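Local coordinates for estrogen receptor (Crassostrea gigas, PDB 4N1Y), which probably regulates transcription as a constitutively active member of the steroid hormone receptor family, whose allosteric switch appears to have become vestigial, at residues L22-H28 and A101-V105; P32-L38 and T113-T117; E48-L52 and W78-L82; D64-D69 and L156-I162; F209-K213 and L224-D229. All coordinates share one frame. Residues are numbered along the deposited sequence.

Interaction 1 of 5, residues L22-H28 and A101-V105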
# COMPACT_ATOMS: atom_id res chain seq x y z
N LEU B 22 -15.32 -10.11 -18.56
CA LEU B 22 -15.14 -9.72 -19.95
C LEU B 22 -14.18 -10.64 -20.69
O LEU B 22 -13.17 -11.07 -20.14
CB LEU B 22 -14.66 -8.28 -20.03
CG LEU B 22 -15.61 -7.23 -19.45
CD1 LEU B 22 -14.88 -5.92 -19.31
CD2 LEU B 22 -16.87 -7.06 -20.30
N GLU B 23 -14.51 -10.92 -21.94
CA GLU B 23 -13.66 -11.70 -22.81
C GLU B 23 -12.64 -10.74 -23.39
O GLU B 23 -12.92 -9.55 -23.51
CB GLU B 23 -14.48 -12.31 -23.95
CG GLU B 23 -15.50 -13.33 -23.54
CD GLU B 23 -14.89 -14.64 -23.14
OE1 GLU B 23 -13.65 -14.78 -23.27
OE2 GLU B 23 -15.65 -15.53 -22.71
N SER B 24 -11.45 -11.22 -23.73
CA SER B 24 -10.46 -10.30 -24.28
C SER B 24 -10.58 -10.28 -25.80
O SER B 24 -10.16 -9.32 -26.44
CB SER B 24 -9.03 -10.68 -23.87
OG SER B 24 -8.66 -11.96 -24.35
N HIS B 25 -11.17 -11.34 -26.35
CA HIS B 25 -11.15 -11.57 -27.80
C HIS B 25 -9.75 -11.36 -28.39
O HIS B 25 -9.59 -10.83 -29.49
CB HIS B 25 -12.18 -10.69 -28.50
CG HIS B 25 -13.59 -11.00 -28.09
ND1 HIS B 25 -14.25 -10.33 -27.09
CD2 HIS B 25 -14.47 -11.91 -28.58
CE1 HIS B 25 -15.47 -10.82 -26.97
NE2 HIS B 25 -15.63 -11.78 -27.86
N HIS B 26 -8.74 -11.79 -27.64
CA HIS B 26 -7.38 -11.71 -28.11
C HIS B 26 -7.21 -12.66 -29.29
O HIS B 26 -7.77 -13.75 -29.30
CB HIS B 26 -6.39 -12.07 -27.01
CG HIS B 26 -4.97 -12.08 -27.46
ND1 HIS B 26 -4.18 -10.94 -27.46
CD2 HIS B 26 -4.20 -13.06 -27.98
CE1 HIS B 26 -2.98 -11.24 -27.92
NE2 HIS B 26 -2.97 -12.52 -28.25
N ASN B 27 -6.43 -12.24 -30.28
CA ASN B 27 -6.19 -13.08 -31.45
C ASN B 27 -4.97 -13.95 -31.19
O ASN B 27 -3.83 -13.49 -31.30
CB ASN B 27 -6.00 -12.23 -32.71
CG ASN B 27 -5.71 -13.08 -33.95
OD1 ASN B 27 -6.08 -14.26 -34.02
ND2 ASN B 27 -5.06 -12.48 -34.95
N HIS B 28 -5.23 -15.20 -30.84
CA HIS B 28 -4.16 -16.14 -30.53
C HIS B 28 -3.53 -16.66 -31.83
O HIS B 28 -2.54 -17.38 -31.81
CB HIS B 28 -4.70 -17.30 -29.69
CG HIS B 28 -5.20 -16.89 -28.35
ND1 HIS B 28 -4.36 -16.62 -27.29
CD2 HIS B 28 -6.46 -16.71 -27.88
CE1 HIS B 28 -5.08 -16.29 -26.23
NE2 HIS B 28 -6.36 -16.33 -26.57
N ALA B 101 -8.68 -12.33 -18.71
CA ALA B 101 -9.99 -12.69 -19.18
C ALA B 101 -9.96 -14.21 -19.26
O ALA B 101 -8.89 -14.81 -19.19
CB ALA B 101 -10.27 -12.05 -20.54
N PRO B 102 -11.14 -14.84 -19.36
CA PRO B 102 -11.12 -16.28 -19.63
C PRO B 102 -10.36 -16.54 -20.93
O PRO B 102 -9.65 -17.53 -21.12
CB PRO B 102 -12.60 -16.65 -19.77
CG PRO B 102 -13.34 -15.54 -19.12
CD PRO B 102 -12.51 -14.31 -19.23
N ASP B 103 -10.50 -15.55 -21.81
CA ASP B 103 -9.93 -15.48 -23.14
C ASP B 103 -8.41 -15.26 -23.14
O ASP B 103 -7.77 -15.34 -24.18
CB ASP B 103 -10.62 -14.29 -23.84
CG ASP B 103 -10.77 -14.47 -25.31
OD1 ASP B 103 -9.89 -15.08 -25.95
OD2 ASP B 103 -11.79 -13.98 -25.83
N LEU B 104 -7.84 -15.01 -21.96
CA LEU B 104 -6.47 -14.54 -21.90
C LEU B 104 -5.76 -14.86 -20.58
O LEU B 104 -5.62 -13.99 -19.71
CB LEU B 104 -6.45 -13.03 -22.13
CG LEU B 104 -5.07 -12.43 -22.38
CD1 LEU B 104 -4.52 -13.14 -23.61
CD2 LEU B 104 -5.17 -10.94 -22.61
N VAL B 105 -5.31 -16.11 -20.43
CA VAL B 105 -4.54 -16.49 -19.25
C VAL B 105 -3.04 -16.48 -19.54
O VAL B 105 -2.56 -17.23 -20.37
CB VAL B 105 -4.95 -17.88 -18.77
CG1 VAL B 105 -4.20 -18.23 -17.50
CG2 VAL B 105 -6.44 -17.92 -18.54
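The tip of the small β hairpin of the nuclear receptor ligand-binding domain is closed by a type I turn from Ala101 to Leu104, and here the loop that leads from helix 7-15 to helix 34-56 is tied onto it. Within the turn Leu104 N bonds back to Ala101 O at 3.0 Å. Asp103 then points its side chain at the loop, where its OD2 accepts from His25 N at 2.8 Å, while its carbonyl O accepts from NE2 of His28 at 2.9 Å. The loop itself is bent by an ST turn at Ser24, its OG accepting from His26 N at 3.3 Å. Van der Waals contacts fill the rest: Ala101 CB lies 3.8 Å from Ser24 CB and 3.1 Å from Leu22 O, and Leu104 CD1 sits over one face of the His26 ring, 4.0 Å from its CG; ND1 of that ring bonds to Ser40 on helix 34-56. One feature is unfavourable, since Glu23 OE1 comes within 3.3 Å of Asp103 OD2, two acceptors of like charge. The contact illustrates how a single aspartate, using both side chain and backbone, can join an irregular loop to a turn through two directed hydrogen bonds.

Interaction 2 of 5, residues P32-L38 and T113-T117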
# COMPACT_ATOMS: atom_id res chain seq x y z
N PRO B 32 2.47 -14.13 -29.36
CA PRO B 32 2.48 -13.14 -28.27
C PRO B 32 3.67 -12.19 -28.18
O PRO B 32 4.40 -12.26 -27.18
CB PRO B 32 2.43 -14.02 -27.01
CG PRO B 32 3.07 -15.28 -27.43
CD PRO B 32 2.63 -15.50 -28.84
N THR B 33 3.84 -11.30 -29.16
CA THR B 33 4.85 -10.26 -29.00
C THR B 33 4.45 -9.30 -27.87
O THR B 33 3.31 -9.32 -27.39
CB THR B 33 5.09 -9.45 -30.30
OG1 THR B 33 3.88 -8.78 -30.67
CG2 THR B 33 5.51 -10.36 -31.43
N LYS B 34 5.41 -8.49 -27.43
CA LYS B 34 5.17 -7.52 -26.38
C LYS B 34 4.02 -6.62 -26.77
O LYS B 34 3.05 -6.46 -26.02
CB LYS B 34 6.42 -6.70 -26.10
CG LYS B 34 6.21 -5.59 -25.09
CD LYS B 34 7.47 -4.77 -24.87
CE LYS B 34 7.21 -3.66 -23.86
NZ LYS B 34 8.33 -2.68 -23.81
N VAL B 35 4.12 -6.05 -27.97
CA VAL B 35 3.09 -5.18 -28.49
C VAL B 35 1.75 -5.90 -28.63
O VAL B 35 0.72 -5.35 -28.24
CB VAL B 35 3.50 -4.58 -29.84
CG1 VAL B 35 2.32 -3.92 -30.52
CG2 VAL B 35 4.61 -3.57 -29.62
N HIS B 36 1.77 -7.13 -29.13
CA HIS B 36 0.51 -7.85 -29.37
C HIS B 36 -0.27 -8.14 -28.11
O HIS B 36 -1.48 -7.92 -28.06
CB HIS B 36 0.76 -9.17 -30.09
CG HIS B 36 -0.49 -9.87 -30.50
ND1 HIS B 36 -1.51 -9.24 -31.18
CD2 HIS B 36 -0.90 -11.15 -30.31
CE1 HIS B 36 -2.49 -10.10 -31.40
NE2 HIS B 36 -2.15 -11.27 -30.89
N LEU B 37 0.43 -8.59 -27.07
CA LEU B 37 -0.22 -8.87 -25.79
C LEU B 37 -0.69 -7.59 -25.12
O LEU B 37 -1.82 -7.51 -24.65
CB LEU B 37 0.72 -9.62 -24.85
CG LEU B 37 1.08 -11.08 -25.17
CD1 LEU B 37 2.06 -11.61 -24.15
CD2 LEU B 37 -0.18 -11.93 -25.18
N LEU B 38 0.19 -6.60 -25.07
CA LEU B 38 -0.12 -5.35 -24.40
C LEU B 38 -1.31 -4.61 -24.99
O LEU B 38 -2.06 -3.97 -24.25
CB LEU B 38 1.09 -4.42 -24.42
CG LEU B 38 2.19 -4.76 -23.41
CD1 LEU B 38 3.34 -3.75 -23.47
CD2 LEU B 38 1.57 -4.82 -22.04
N THR B 113 7.59 -11.41 -21.42
CA THR B 113 7.47 -10.86 -22.77
C THR B 113 7.01 -9.40 -22.76
O THR B 113 7.56 -8.58 -23.50
CB THR B 113 6.49 -11.66 -23.65
OG1 THR B 113 6.90 -13.03 -23.72
CG2 THR B 113 6.43 -11.06 -25.05
N VAL B 114 6.02 -9.11 -21.92
CA VAL B 114 5.44 -7.77 -21.82
C VAL B 114 6.12 -6.92 -20.76
O VAL B 114 5.66 -5.82 -20.45
CB VAL B 114 3.93 -7.81 -21.49
CG1 VAL B 114 3.16 -8.46 -22.62
CG2 VAL B 114 3.68 -8.54 -20.18
N GLU B 115 7.19 -7.46 -20.18
CA GLU B 115 8.04 -6.69 -19.27
C GLU B 115 7.26 -6.13 -18.09
O GLU B 115 7.53 -5.00 -17.65
CB GLU B 115 8.72 -5.58 -20.06
CG GLU B 115 9.44 -6.13 -21.29
CD GLU B 115 10.01 -5.05 -22.19
OE1 GLU B 115 9.80 -3.85 -21.90
OE2 GLU B 115 10.64 -5.41 -23.22
N MET B 116 6.32 -6.91 -17.56
CA MET B 116 5.54 -6.53 -16.39
C MET B 116 5.69 -7.58 -15.31
O MET B 116 4.74 -7.90 -14.58
CB MET B 116 4.07 -6.39 -16.75
CG MET B 116 3.82 -5.35 -17.80
SD MET B 116 2.07 -5.04 -18.05
CE MET B 116 1.68 -4.21 -16.52
N THR B 117 6.89 -8.14 -15.22
CA THR B 117 7.10 -9.23 -14.29
C THR B 117 6.91 -8.83 -12.83
O THR B 117 6.15 -9.48 -12.12
CB THR B 117 8.48 -9.83 -14.48
OG1 THR B 117 8.53 -10.48 -15.76
CG2 THR B 117 8.74 -10.85 -13.44
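Val114 is the apolar centre of this contact, lying where helix 108-113 ends in a Schellman motif and meets the first turn of helix 34-56 in the ligand-binding domain. Its CG1 rests 3.5 Å from Leu37 CB, and its CB is 3.8 Å from Leu38 CD2. The same Leu38 CD2 also reaches Met116 SD at 4.0 Å, extending the apolar patch toward helix 187-215, where Met116 packs on Phe208 and Phe209. The backbones come close, with the CA atoms of Lys34 and Val114 4.6 Å apart. Farther out, the methyl CG2 of Thr113 lies 3.2 Å from Pro32 O, and Thr113 O is 3.4 Å from Lys34 CB. Both helix ends at the contact carry recognised capping structures. Thr33 is the N-cap of helix 34-56, its OG1 accepting from His36 N at 3.1 Å, whereas Glu115 adopts positive phi and so turns the chain out of helix 108-113 before Met116, the N-cap of helix 117-132. From this position the end of the Glu115 side chain comes near Lys34. At the polar edge the lysine side chain runs fully extended, all four of its torsions near trans, and its NZ meets Glu115 OE1 in a salt bridge of 2.7 Å.

Interaction 3 of 5, residues E48-L52 and W78-L82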
# COMPACT_ATOMS: atom_id res chain seq x y z
N GLU B 48 -12.93 -2.93 -18.79
CA GLU B 48 -13.18 -3.21 -17.39
C GLU B 48 -13.23 -1.85 -16.67
O GLU B 48 -13.91 -1.70 -15.65
CB GLU B 48 -12.11 -4.16 -16.78
CG GLU B 48 -11.99 -5.52 -17.53
CD GLU B 48 -10.92 -6.50 -16.97
OE1 GLU B 48 -9.93 -6.05 -16.35
OE2 GLU B 48 -11.05 -7.73 -17.21
N LEU B 49 -12.54 -0.86 -17.22
CA LEU B 49 -12.55 0.47 -16.64
C LEU B 49 -13.93 1.15 -16.71
O LEU B 49 -14.39 1.71 -15.71
CB LEU B 49 -11.50 1.35 -17.34
CG LEU B 49 -11.19 2.69 -16.68
CD1 LEU B 49 -10.86 2.53 -15.20
CD2 LEU B 49 -10.06 3.41 -17.41
N VAL B 50 -14.58 1.09 -17.86
CA VAL B 50 -15.93 1.61 -18.01
C VAL B 50 -16.89 0.94 -17.03
O VAL B 50 -17.77 1.57 -16.46
CB VAL B 50 -16.47 1.43 -19.43
CG1 VAL B 50 -17.92 1.87 -19.49
CG2 VAL B 50 -15.65 2.23 -20.42
N HIS B 51 -16.73 -0.37 -16.87
CA HIS B 51 -17.54 -1.15 -15.95
C HIS B 51 -17.35 -0.73 -14.50
O HIS B 51 -18.33 -0.64 -13.76
CB HIS B 51 -17.21 -2.63 -16.12
CG HIS B 51 -17.79 -3.23 -17.36
ND1 HIS B 51 -19.15 -3.42 -17.54
CD2 HIS B 51 -17.20 -3.68 -18.49
CE1 HIS B 51 -19.36 -3.96 -18.73
NE2 HIS B 51 -18.20 -4.13 -19.32
N LEU B 52 -16.10 -0.49 -14.09
CA LEU B 52 -15.79 -0.05 -12.72
C LEU B 52 -16.52 1.23 -12.36
O LEU B 52 -17.17 1.33 -11.32
CB LEU B 52 -14.29 0.21 -12.57
CG LEU B 52 -13.34 -0.97 -12.48
CD1 LEU B 52 -11.94 -0.42 -12.33
CD2 LEU B 52 -13.69 -1.85 -11.30
N TRP B 78 -8.04 3.29 -9.82
CA TRP B 78 -8.54 2.48 -10.93
C TRP B 78 -7.63 1.29 -11.19
O TRP B 78 -8.12 0.17 -11.38
CB TRP B 78 -8.67 3.31 -12.21
CG TRP B 78 -7.38 3.93 -12.67
CD1 TRP B 78 -6.79 5.05 -12.17
CD2 TRP B 78 -6.55 3.49 -13.75
NE1 TRP B 78 -5.63 5.32 -12.85
CE2 TRP B 78 -5.46 4.38 -13.83
CE3 TRP B 78 -6.62 2.42 -14.65
CZ2 TRP B 78 -4.44 4.22 -14.76
CZ3 TRP B 78 -5.60 2.27 -15.58
CH2 TRP B 78 -4.53 3.17 -15.63
N MET B 79 -6.33 1.52 -11.18
CA MET B 79 -5.40 0.43 -11.47
C MET B 79 -5.41 -0.64 -10.38
O MET B 79 -5.27 -1.83 -10.67
CB MET B 79 -3.98 0.96 -11.67
CG MET B 79 -2.95 -0.12 -11.95
SD MET B 79 -3.27 -0.98 -13.51
CE MET B 79 -2.36 0.08 -14.63
N GLU B 80 -5.54 -0.22 -9.13
CA GLU B 80 -5.61 -1.16 -8.01
C GLU B 80 -6.83 -2.06 -8.18
O GLU B 80 -6.75 -3.28 -8.01
CB GLU B 80 -5.69 -0.44 -6.66
CG GLU B 80 -4.69 0.67 -6.46
CD GLU B 80 -4.92 1.45 -5.18
OE1 GLU B 80 -5.17 0.82 -4.13
OE2 GLU B 80 -4.91 2.71 -5.22
N LEU B 81 -7.96 -1.46 -8.55
CA LEU B 81 -9.18 -2.21 -8.74
C LEU B 81 -9.01 -3.25 -9.84
O LEU B 81 -9.42 -4.39 -9.67
CB LEU B 81 -10.34 -1.27 -9.07
CG LEU B 81 -10.79 -0.44 -7.86
CD1 LEU B 81 -11.79 0.65 -8.27
CD2 LEU B 81 -11.35 -1.31 -6.72
N LEU B 82 -8.41 -2.86 -10.96
CA LEU B 82 -8.14 -3.80 -12.03
C LEU B 82 -7.33 -4.99 -11.52
O LEU B 82 -7.71 -6.14 -11.78
CB LEU B 82 -7.41 -3.12 -13.18
CG LEU B 82 -8.24 -2.10 -13.95
CD1 LEU B 82 -7.40 -1.40 -14.99
CD2 LEU B 82 -9.43 -2.78 -14.62
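Helices 34-56 and 67-89 cross steeply at the heart of the domain: the axes of 48-52 and 78-82 approach to 10.6 Å with 107° between their directions. Glu48 faces Leu82 and Leu49 faces Trp78, with CA atoms 7.4 Å and 7.3 Å apart respectively. The second helix is kinked here: the usual backbone hydrogen bonds from the N atoms of Met79 and Glu80 to the preceding turn are missing. Leucines fill the crossing. CD1 of Leu52 lies 3.7 Å from Leu81 CB and 4.1 Å from Leu82 CD2, while Leu49 CD1 packs 3.8 Å from Trp78 CB. Leu82 CD2 also meets the aliphatic part of Glu48, at 3.7 Å from its CB. The Glu48 carboxylate has a long, weak ion pair with Arg89; in vertebrate estrogen receptors the glutamate and arginine that match in sequence hydrogen-bond the phenolic hydroxyl of estradiol. All six touching residues are buried, and the contacts between the two segments are essentially nonpolar, so close fit and exclusion of water, rather than directed bonds, probably hold this crossing together.

Interaction 4 of 5, residues D64-D69 and L156-I162; sequences DLSLSD and LASYNQI
Asp69, Leu65 and Ser158 carry this contact, in which the entry to helix 67-89 meets the start of helix 159-180, with the CA atoms of Leu65 and Ser158 5.6 Å apart. Leu65 and Ser66 are extended (phi/psi -68/157 and -60/151), and helix begins at Leu67. In the other segment, a type I turn from Leu156 to Tyr159 brings Ser158 to the N-cap position of its helix. Asp69, with chi1 m, directs OD2 at Ser158, accepting from both N and OG at 2.9 Å each. Ser158 OG, on an m rotamer, in turn accepts from Ser66 N at 3.0 Å. Ser66, chi1 p, caps its own helix: its OG accepts from Asp69 N at 3.3 Å. A water donates to Asp69 OD1 at 2.6 Å and accepts from Ala157 N at 3.1 Å. Beside this network Leu65, in the mt rotamer, sets CD2 at 3.6 Å from each of Ser158 CB, Gln161 CB and Ile162 CG1. The Ser158 side chain makes no capping bond; engaged across the contact instead, it helps link H4/5 (67-89) to the turn before H9 (159-180) in the nuclear receptor helical sandwich. One buried carboxylate, fed by backbone, hydroxyl and water donors, thus joins the N-terminal ends of the two helices, with Leu65 packing beside it.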
# COMPACT_ATOMS: atom_id res chain seq x y z
N ASP B 64 -23.46 10.31 -3.57
CA ASP B 64 -23.68 11.50 -2.75
C ASP B 64 -22.40 12.33 -2.51
O ASP B 64 -22.48 13.42 -1.95
CB ASP B 64 -24.33 11.10 -1.43
CG ASP B 64 -25.70 10.49 -1.63
OD1 ASP B 64 -26.52 11.08 -2.39
OD2 ASP B 64 -25.96 9.41 -1.06
N LEU B 65 -21.24 11.80 -2.91
CA LEU B 65 -20.00 12.59 -2.95
C LEU B 65 -20.09 13.67 -4.05
O LEU B 65 -20.88 13.54 -4.99
CB LEU B 65 -18.80 11.68 -3.21
CG LEU B 65 -18.64 10.48 -2.28
CD1 LEU B 65 -17.46 9.63 -2.68
CD2 LEU B 65 -18.48 10.95 -0.85
N SER B 66 -19.31 14.74 -3.93
CA SER B 66 -19.21 15.72 -5.01
C SER B 66 -18.68 15.08 -6.30
O SER B 66 -17.95 14.08 -6.24
CB SER B 66 -18.31 16.88 -4.58
OG SER B 66 -16.95 16.50 -4.60
N LEU B 67 -19.07 15.61 -7.46
CA LEU B 67 -18.57 15.06 -8.73
C LEU B 67 -17.06 15.03 -8.80
O LEU B 67 -16.48 13.99 -9.11
CB LEU B 67 -19.10 15.83 -9.93
CG LEU B 67 -20.52 15.53 -10.41
CD1 LEU B 67 -20.40 14.85 -11.76
CD2 LEU B 67 -21.29 14.64 -9.45
N SER B 68 -16.42 16.15 -8.48
CA SER B 68 -14.97 16.20 -8.49
C SER B 68 -14.35 15.05 -7.64
O SER B 68 -13.37 14.43 -8.05
CB SER B 68 -14.48 17.57 -8.01
OG SER B 68 -14.03 17.51 -6.67
N ASP B 69 -14.93 14.76 -6.48
CA ASP B 69 -14.37 13.72 -5.61
C ASP B 69 -14.72 12.31 -6.12
O ASP B 69 -13.94 11.37 -5.94
CB ASP B 69 -14.84 13.92 -4.17
CG ASP B 69 -14.21 15.16 -3.52
OD1 ASP B 69 -13.18 15.65 -4.03
OD2 ASP B 69 -14.75 15.64 -2.50
N LEU B 156 -10.56 15.57 1.35
CA LEU B 156 -11.35 16.09 0.25
C LEU B 156 -12.60 16.84 0.75
O LEU B 156 -12.98 16.70 1.91
CB LEU B 156 -11.77 14.96 -0.68
CG LEU B 156 -10.69 14.17 -1.41
CD1 LEU B 156 -11.36 12.97 -2.01
CD2 LEU B 156 -10.04 15.02 -2.49
N ALA B 157 -13.25 17.59 -0.13
CA ALA B 157 -14.49 18.27 0.23
C ALA B 157 -15.51 17.28 0.81
O ALA B 157 -16.24 17.59 1.76
CB ALA B 157 -15.05 18.97 -0.98
N SER B 158 -15.56 16.09 0.24
CA SER B 158 -16.54 15.10 0.66
C SER B 158 -16.03 14.25 1.82
O SER B 158 -16.45 13.10 1.99
CB SER B 158 -16.91 14.22 -0.53
OG SER B 158 -17.42 15.01 -1.59
N TYR B 159 -15.10 14.80 2.60
CA TYR B 159 -14.47 14.06 3.69
C TYR B 159 -15.45 13.30 4.58
O TYR B 159 -15.25 12.12 4.86
CB TYR B 159 -13.63 15.00 4.55
CG TYR B 159 -13.01 14.33 5.75
CD1 TYR B 159 -11.84 13.60 5.62
CD2 TYR B 159 -13.60 14.41 7.01
CE1 TYR B 159 -11.26 12.98 6.71
CE2 TYR B 159 -13.02 13.79 8.12
CZ TYR B 159 -11.85 13.08 7.95
OH TYR B 159 -11.25 12.45 9.01
N ASN B 160 -16.50 13.98 5.02
CA ASN B 160 -17.50 13.40 5.91
C ASN B 160 -18.12 12.13 5.43
O ASN B 160 -18.13 11.11 6.11
CB ASN B 160 -18.65 14.36 6.09
CG ASN B 160 -18.32 15.42 7.02
OD1 ASN B 160 -17.44 15.24 7.87
ND2 ASN B 160 -19.02 16.55 6.92
N GLN B 161 -18.59 12.22 4.20
CA GLN B 161 -19.38 11.19 3.56
C GLN B 161 -18.51 9.97 3.30
O GLN B 161 -18.94 8.83 3.47
CB GLN B 161 -19.95 11.77 2.29
CG GLN B 161 -20.15 13.27 2.54
CD GLN B 161 -20.60 14.06 1.33
OE1 GLN B 161 -21.35 13.57 0.49
NE2 GLN B 161 -20.09 15.29 1.23
N ILE B 162 -17.27 10.23 2.89
CA ILE B 162 -16.27 9.20 2.70
C ILE B 162 -15.98 8.52 4.03
O ILE B 162 -15.80 7.30 4.10
CB ILE B 162 -14.99 9.79 2.12
CG1 ILE B 162 -15.26 10.44 0.77
CG2 ILE B 162 -13.93 8.74 2.01
CD1 ILE B 162 -14.11 11.28 0.31
O HOH W 1 -12.21 17.82 -3.02

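Interaction 5 of 5, residues F209-K213 and L224-D229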
# COMPACT_ATOMS: atom_id res chain seq x y z
N PHE B 209 2.15 1.93 -17.47
CA PHE B 209 1.22 2.30 -18.52
C PHE B 209 1.50 3.72 -19.03
O PHE B 209 1.32 4.01 -20.21
CB PHE B 209 -0.22 2.17 -18.03
CG PHE B 209 -0.79 0.80 -18.24
CD1 PHE B 209 -0.22 -0.31 -17.64
CD2 PHE B 209 -1.90 0.61 -19.05
CE1 PHE B 209 -0.74 -1.56 -17.83
CE2 PHE B 209 -2.42 -0.65 -19.24
CZ PHE B 209 -1.84 -1.73 -18.64
N GLN B 210 1.97 4.60 -18.14
CA GLN B 210 2.33 5.94 -18.55
C GLN B 210 3.48 5.89 -19.54
O GLN B 210 3.48 6.64 -20.53
CB GLN B 210 2.72 6.80 -17.34
CG GLN B 210 1.58 7.15 -16.40
CD GLN B 210 2.05 7.95 -15.20
OE1 GLN B 210 3.08 7.65 -14.60
NE2 GLN B 210 1.29 8.99 -14.84
N ARG B 211 4.42 4.98 -19.33
CA ARG B 211 5.58 4.88 -20.22
C ARG B 211 5.23 4.15 -21.50
O ARG B 211 5.85 4.35 -22.54
CB ARG B 211 6.75 4.19 -19.52
CG ARG B 211 7.54 5.06 -18.57
CD ARG B 211 8.67 4.26 -17.94
NE ARG B 211 8.27 2.88 -17.66
CZ ARG B 211 9.11 1.93 -17.26
NH1 ARG B 211 10.40 2.22 -17.07
NH2 ARG B 211 8.64 0.71 -16.99
N LEU B 212 4.23 3.28 -21.43
CA LEU B 212 3.64 2.66 -22.61
C LEU B 212 3.00 3.72 -23.46
O LEU B 212 3.18 3.75 -24.69
CB LEU B 212 2.60 1.61 -22.23
CG LEU B 212 3.03 0.16 -22.36
CD1 LEU B 212 1.80 -0.72 -22.26
CD2 LEU B 212 3.78 -0.08 -23.64
N LYS B 213 2.22 4.57 -22.80
CA LYS B 213 1.54 5.67 -23.48
C LYS B 213 2.55 6.49 -24.26
O LYS B 213 2.34 6.78 -25.43
CB LYS B 213 0.82 6.57 -22.47
CG LYS B 213 -0.11 7.59 -23.11
CD LYS B 213 -0.84 8.37 -22.04
CE LYS B 213 0.14 9.27 -21.30
NZ LYS B 213 -0.37 9.64 -19.94
N LEU B 224 -8.63 5.51 -20.98
CA LEU B 224 -7.45 5.04 -20.27
C LEU B 224 -6.41 6.16 -20.27
O LEU B 224 -5.69 6.39 -19.30
CB LEU B 224 -6.89 3.78 -20.93
CG LEU B 224 -6.05 2.89 -20.04
CD1 LEU B 224 -6.77 2.72 -18.74
CD2 LEU B 224 -5.84 1.55 -20.68
N LYS B 225 -6.34 6.84 -21.40
CA LYS B 225 -5.39 7.91 -21.58
C LYS B 225 -5.68 9.10 -20.63
O LYS B 225 -4.74 9.71 -20.11
CB LYS B 225 -5.37 8.30 -23.05
CG LYS B 225 -4.54 9.49 -23.41
CD LYS B 225 -4.95 9.93 -24.80
CE LYS B 225 -4.97 8.73 -25.76
NZ LYS B 225 -5.45 9.09 -27.12
N GLU B 226 -6.95 9.41 -20.36
CA GLU B 226 -7.23 10.51 -19.42
C GLU B 226 -6.82 10.07 -18.01
O GLU B 226 -6.34 10.87 -17.22
CB GLU B 226 -8.71 10.95 -19.40
CG GLU B 226 -9.35 11.29 -20.75
CD GLU B 226 -10.87 11.55 -20.65
OE1 GLU B 226 -11.53 10.84 -19.87
OE2 GLU B 226 -11.41 12.40 -21.41
N MET B 227 -7.05 8.80 -17.70
CA MET B 227 -6.67 8.29 -16.39
C MET B 227 -5.17 8.42 -16.16
O MET B 227 -4.73 8.73 -15.05
CB MET B 227 -7.10 6.84 -16.22
CG MET B 227 -8.58 6.70 -16.36
SD MET B 227 -9.42 7.59 -15.04
CE MET B 227 -9.40 6.37 -13.74
N LEU B 228 -4.39 8.21 -17.21
CA LEU B 228 -2.95 8.25 -17.06
C LEU B 228 -2.50 9.70 -16.87
O LEU B 228 -1.61 9.98 -16.07
CB LEU B 228 -2.28 7.62 -18.28
CG LEU B 228 -2.45 6.10 -18.30
CD1 LEU B 228 -1.88 5.50 -19.56
CD2 LEU B 228 -1.83 5.46 -17.07
N ASP B 229 -3.15 10.61 -17.59
CA ASP B 229 -2.76 12.02 -17.55
C ASP B 229 -3.29 12.76 -16.32
O ASP B 229 -2.96 13.92 -16.10
CB ASP B 229 -3.24 12.73 -18.82
CG ASP B 229 -2.50 12.25 -20.08
OD1 ASP B 229 -1.36 11.75 -19.97
OD2 ASP B 229 -3.07 12.37 -21.18
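A salt bridge between Lys213 NZ and Asp229 OD1 is the strongest polar link here; its modelled length of 2.3 Å is very short, and at 2.6 Å resolution it is best read as a close ion pair of imprecise length. Gln210 adds a weak hydrogen bond from NE2 to the carbonyl O of Leu228, at 3.3 Å. Inward, Leu228 gives the larger part of the packing, its CD2 3.8 Å from Phe209 CB and 3.9 Å from Gln210 CG. The ring of Phe209 meets Leu224 CD2 with its edge, CE2 lying 4.3 Å away, and the aliphatic parts of the two lysines touch, Lys213 CD to Lys225 CG, at 4.1 Å. The axes of the two short segments pass 10.1 Å apart at 115°. With its LLKEML sequence, helix 222-229 matches the activation (AF-2) helix of nuclear receptors. It lies against helix 187-215, with Leu224 also on Glu46 and Leu49 of helix 34-56 and Met227 on Ile74 and Trp78 of helix 67-89.

In the fold
Interaction 3, centred about 6 Å from the centre of the chain, is the most central and touches interactions 1 and 5. In interaction 5, Leu224 CD1 lies 3.4 Å from Trp78 CZ3 and 3.6 Å from Leu49 CD2, so the putative AF-2 helix is seated on the central crossing, a placement consistent with constitutive activity. Interaction 1 reaches interaction 3 near the family's hormone pocket, with Leu22 CD1 3.4 Å from Glu48 CG. Interaction 2 joins interaction 1 by a probable hydrogen bond, Asn27 O to His36 NE2 at 2.8 Å, and interaction 5 through Leu38 and Leu212. Interaction 4 touches none of the others; its centre is about 20 Å from that of interaction 3, with which it shares helix 67-89.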